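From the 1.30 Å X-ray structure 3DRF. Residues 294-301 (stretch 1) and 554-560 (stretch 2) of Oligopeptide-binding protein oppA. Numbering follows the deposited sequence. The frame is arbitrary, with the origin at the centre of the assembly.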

ATOM      1  N   VAL A 294      -7.161 -21.012  12.456  1.00 13.50           N
ATOM      2  CA  VAL A 294      -6.733 -20.229  11.294  1.00 12.67           C
ATOM      3  C   VAL A 294      -7.824 -19.259  10.881  1.00 11.63           C
ATOM      4  O   VAL A 294      -8.887 -19.684  10.478  1.00 12.24           O
ATOM      5  CB  VAL A 294      -6.352 -21.145  10.149  1.00 13.26           C
ATOM      6  CG1 VAL A 294      -5.849 -20.342   8.992  1.00 14.20           C
ATOM      7  CG2 VAL A 294      -5.268 -22.157  10.608  1.00 14.01           C
ATOM      8  N   LEU A 295      -7.559 -17.971  11.054  1.00 10.02           N
ATOM      9  CA  LEU A 295      -8.518 -16.927  10.726  1.00  9.31           C
ATOM     10  C   LEU A 295      -8.342 -16.518   9.276  1.00  8.79           C
ATOM     11  O   LEU A 295      -7.319 -16.743   8.747  1.00 10.20           O
ATOM     12  CB  LEU A 295      -8.298 -15.726  11.646  1.00  9.55           C
ATOM     13  CG  LEU A 295      -8.285 -16.008  13.166  1.00 10.07           C
ATOM     14  CD1 LEU A 295      -8.034 -14.704  13.905  1.00 12.29           C
ATOM     15  CD2 LEU A 295      -9.630 -16.575  13.513  1.00 11.73           C
ATOM     16  N   GLY A 296      -9.348 -15.895   8.688  1.00  8.09           N
ATOM     17  CA  GLY A 296      -9.322 -15.485   7.271  1.00  8.42           C
ATOM     18  C   GLY A 296     -10.046 -14.172   7.052  1.00  8.77           C
ATOM     19  O   GLY A 296     -10.853 -13.758   7.826  1.00  8.68           O
ATOM     20  N   GLN A 297      -9.714 -13.537   5.937  1.00  9.07           N
ATOM     21  CA  GLN A 297     -10.448 -12.376   5.476  1.00  9.24           C
ATOM     22  C   GLN A 297     -10.191 -12.170   3.976  1.00  9.30           C
ATOM     23  O   GLN A 297      -9.214 -12.605   3.436  1.00 10.22           O
ATOM     24  CB  GLN A 297     -10.039 -11.103   6.269  1.00  9.79           C
ATOM     25  CG  GLN A 297      -8.563 -10.654   5.956  1.00 10.60           C
ATOM     26  CD  GLN A 297      -7.988  -9.449   6.743  1.00 12.69           C
ATOM     27  OE1 GLN A 297      -6.904  -9.117   6.504  1.00 14.12           O
ATOM     28  NE2 GLN A 297      -8.702  -8.917   7.695  1.00 12.55           N
ATOM     29  N   GLN A 298     -11.117 -11.486   3.330  1.00  9.87           N
ATOM     30  CA  GLN A 298     -10.832 -10.905   1.999  1.00 10.89           C
ATOM     31  C   GLN A 298      -9.744  -9.874   2.130  1.00 10.87           C
ATOM     32  O   GLN A 298      -9.829  -9.016   2.932  1.00 12.18           O
ATOM     33  CB  GLN A 298     -12.052 -10.216   1.419  1.00 11.92           C
ATOM     34  CG  GLN A 298     -13.241 -11.114   1.178  1.00 13.90           C
ATOM     35  CD  GLN A 298     -14.350 -10.364   0.438  1.00 15.40           C
ATOM     36  OE1 GLN A 298     -14.934  -9.500   0.970  1.00 16.84           O
ATOM     37  NE2 GLN A 298     -14.524 -10.677  -0.812  1.00 16.74           N
ATOM     38  N   ALA A 299      -8.676 -10.047   1.389  1.00 11.11           N
ATOM     39  CA  ALA A 299      -7.529  -9.128   1.477  1.00 11.85           C
ATOM     40  C   ALA A 299      -7.895  -7.807   0.728  1.00 12.28           C
ATOM     41  O   ALA A 299      -8.420  -7.805  -0.345  1.00 13.16           O
ATOM     42  CB  ALA A 299      -6.275  -9.749   0.942  1.00 12.05           C
ATOM     43  N   MET A 300      -7.568  -6.719   1.349  1.00 13.18           N
ATOM     44  CA  MET A 300      -7.728  -5.458   0.647  1.00 12.98           C
ATOM     45  C   MET A 300      -6.390  -5.276  -0.099  1.00 11.71           C
ATOM     46  O   MET A 300      -5.458  -4.731   0.425  1.00 12.46           O
ATOM     47  CB  MET A 300      -7.967  -4.350   1.644  1.00 15.21           C
ATOM     48  CG  MET A 300      -8.862  -3.285   1.058  1.00 16.74           C
ATOM     49  SD  MET A 300      -9.875  -2.635   2.400  1.00 20.31           S
ATOM     50  CE  MET A 300      -8.547  -2.266   3.399  1.00 13.87           C
ATOM     51  N   TYR A 301      -6.313  -5.948  -1.254  1.00 10.34           N
ATOM     52  CA  TYR A 301      -5.012  -6.261  -1.917  1.00  9.16           C
ATOM     53  C   TYR A 301      -5.154  -6.343  -3.419  1.00  8.69           C
ATOM     54  O   TYR A 301      -6.134  -6.809  -3.929  1.00  9.16           O
ATOM     55  CB  TYR A 301      -4.519  -7.635  -1.387  1.00  9.52           C
ATOM     56  CG  TYR A 301      -3.241  -8.231  -2.017  1.00  9.65           C
ATOM     57  CD1 TYR A 301      -2.019  -8.046  -1.440  1.00 11.11           C
ATOM     58  CD2 TYR A 301      -3.304  -8.992  -3.175  1.00 10.56           C
ATOM     59  CE1 TYR A 301      -0.876  -8.662  -1.992  1.00 11.15           C
ATOM     60  CE2 TYR A 301      -2.206  -9.562  -3.721  1.00 11.44           C
ATOM     61  CZ  TYR A 301      -1.004  -9.388  -3.122  1.00 11.47           C
ATOM     62  OH  TYR A 301       0.114  -9.974  -3.641  1.00 15.24           O
ATOM     63  N   GLY A 554      -9.559 -13.483  21.770  1.00 16.65           N
ATOM     64  CA  GLY A 554      -9.803 -12.105  21.358  1.00 15.94           C
ATOM     65  C   GLY A 554      -9.139 -11.654  20.058  1.00 15.54           C
ATOM     66  O   GLY A 554      -9.287 -10.533  19.700  1.00 16.05           O
ATOM     67  N   MET A 555      -8.389 -12.503  19.401  1.00 14.84           N
ATOM     68  CA  MET A 555      -7.814 -12.133  18.118  1.00 14.59           C
ATOM     69  C   MET A 555      -8.888 -12.280  17.009  1.00 14.51           C
ATOM     70  O   MET A 555      -9.734 -13.126  17.100  1.00 14.87           O
ATOM     71  CB  MET A 555      -6.587 -12.962  17.798  1.00 14.83           C
ATOM     72  CG  MET A 555      -5.961 -12.697  16.444  1.00 14.81           C
ATOM     73  SD  MET A 555      -5.345 -10.987  16.180  1.00 15.59           S
ATOM     74  CE  MET A 555      -5.045 -10.973  14.427  1.00 16.36           C
ATOM     75  N   THR A 556      -8.808 -11.409  16.001  1.00 13.86           N
ATOM     76  CA  THR A 556      -9.838 -11.429  14.949  1.00 13.79           C
ATOM     77  C   THR A 556      -9.276 -10.856  13.682  1.00 13.40           C
ATOM     78  O   THR A 556      -8.374 -10.075  13.707  1.00 13.97           O
ATOM     79  CB  THR A 556     -11.077 -10.611  15.394  1.00 14.23           C
ATOM     80  OG1 THR A 556     -12.139 -10.816  14.484  1.00 15.33           O
ATOM     81  CG2 THR A 556     -10.778  -9.092  15.445  1.00 16.54           C
ATOM     82  N   LEU A 557      -9.852 -11.258  12.565  1.00 12.45           N
ATOM     83  CA  LEU A 557      -9.593 -10.634  11.267  1.00 12.79           C
ATOM     84  C   LEU A 557     -10.855  -9.938  10.713  1.00 13.13           C
ATOM     85  O   LEU A 557     -10.941  -9.613   9.557  1.00 13.00           O
ATOM     86  CB  LEU A 557      -8.992 -11.617  10.253  1.00 12.54           C
ATOM     87  CG  LEU A 557      -7.552 -12.089  10.465  1.00 12.66           C
ATOM     88  CD1 LEU A 557      -7.131 -12.958   9.279  1.00 11.84           C
ATOM     89  CD2 LEU A 557      -6.561 -10.864  10.587  1.00 14.56           C
ATOM     90  N   ASP A 558     -11.824  -9.728  11.561  1.00 13.48           N
ATOM     91  CA  ASP A 558     -13.063  -9.087  11.169  1.00 14.32           C
ATOM     92  C   ASP A 558     -12.819  -7.590  10.964  1.00 14.21           C
ATOM     93  O   ASP A 558     -12.186  -6.959  11.784  1.00 14.71           O
ATOM     94  CB  ASP A 558     -14.112  -9.241  12.259  1.00 14.64           C
ATOM     95  CG  ASP A 558     -14.544 -10.708  12.511  1.00 16.15           C
ATOM     96  OD1 ASP A 558     -14.175 -11.632  11.833  1.00 15.51           O
ATOM     97  OD2 ASP A 558     -15.259 -10.913  13.469  1.00 19.89           O
ATOM     98  N   TYR A 559     -13.350  -7.041   9.878  1.00 13.76           N
ATOM     99  CA  TYR A 559     -13.248  -5.629   9.654  1.00 13.72           C
ATOM    100  C   TYR A 559     -14.235  -4.930  10.573  1.00 14.48           C
ATOM    101  O   TYR A 559     -15.241  -5.485  10.926  1.00 15.69           O
ATOM    102  CB  TYR A 559     -13.462  -5.287   8.158  1.00 13.19           C
ATOM    103  CG  TYR A 559     -12.361  -5.799   7.221  1.00 12.62           C
ATOM    104  CD1 TYR A 559     -11.079  -5.347   7.349  1.00 11.01           C
ATOM    105  CD2 TYR A 559     -12.627  -6.754   6.227  1.00 11.83           C
ATOM    106  CE1 TYR A 559     -10.061  -5.808   6.509  1.00 12.95           C
ATOM    107  CE2 TYR A 559     -11.623  -7.210   5.387  1.00 11.73           C
ATOM    108  CZ  TYR A 559     -10.336  -6.727   5.546  1.00 12.41           C
ATOM    109  OH  TYR A 559      -9.287  -7.127   4.747  1.00 13.89           O
ATOM    110  N   GLY A 560     -13.895  -3.744  10.970  1.00 14.75           N
ATOM    111  CA  GLY A 560     -14.750  -3.114  11.972  1.00 14.36           C
ATOM    112  C   GLY A 560     -14.440  -3.392  13.476  1.00 13.69           C
ATOM    113  O   GLY A 560     -15.024  -2.807  14.346  1.00 13.31           O
TER
HETATM  114  O   HOH W   1     -13.661 -12.510   9.101  1.00 12.22           O
HETATM  115  O   HOH W   2      -6.500  -6.944   3.999  1.00 26.50           O

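Segments far apart in sequence are often joined by a division of the interface into an apolar patch and a few well-placed polar contacts to the backbone. The pairing of residues 294-301 with 554-560 in the oligopeptide-binding protein OppA is a compact example, burying 432 Å² between a strand with its following loop and a segment without regular secondary structure.

Leu557 covers the apolar end. Its CA-to-CB bond points toward the strand, and chi1 m with chi2 t extends the side chain so that Leu557 CD1 lies 3.8 Å from Leu295 CB and 3.7 Å from Gly296 N. Leu295 points back toward its partner with the same pair of rotamers, m and t, and its CD1 reaches Met555 CG at 3.8 Å. Branched and flexible aliphatic chains suit such a patch, where close packing needs no particular bond direction. At Gly296 a CB would point away from the second stretch, and there is room for it.

Leu557 also contributes its carbonyl. Gln297, likewise directed toward the second stretch, uses a p, t conformation to carry its amide to the second stretch, and NE2 donates to Leu557 O at 3.0 Å. An amide is apt here because its two ends can serve different partners: OE1 is hydrogen-bonded elsewhere in the structure.

Tyr559 closes the other end by reach. Its CA-to-CB bond runs sideways, but the end of the side chain comes nearer and brings the hydroxyl to the first stretch, where Tyr559 OH donates to Gln298 O at 2.7 Å, with that oxygen at the ring edge. Because the acceptor is a main-chain carbonyl, the Gln298 side chain takes no part in this bond. The same hydroxyl accepts from water 2, 2.9 Å from Tyr559 OH, while that water accepts from Met300 N, also at 2.9 Å, so one phenol secures the backbone both directly and through solvent.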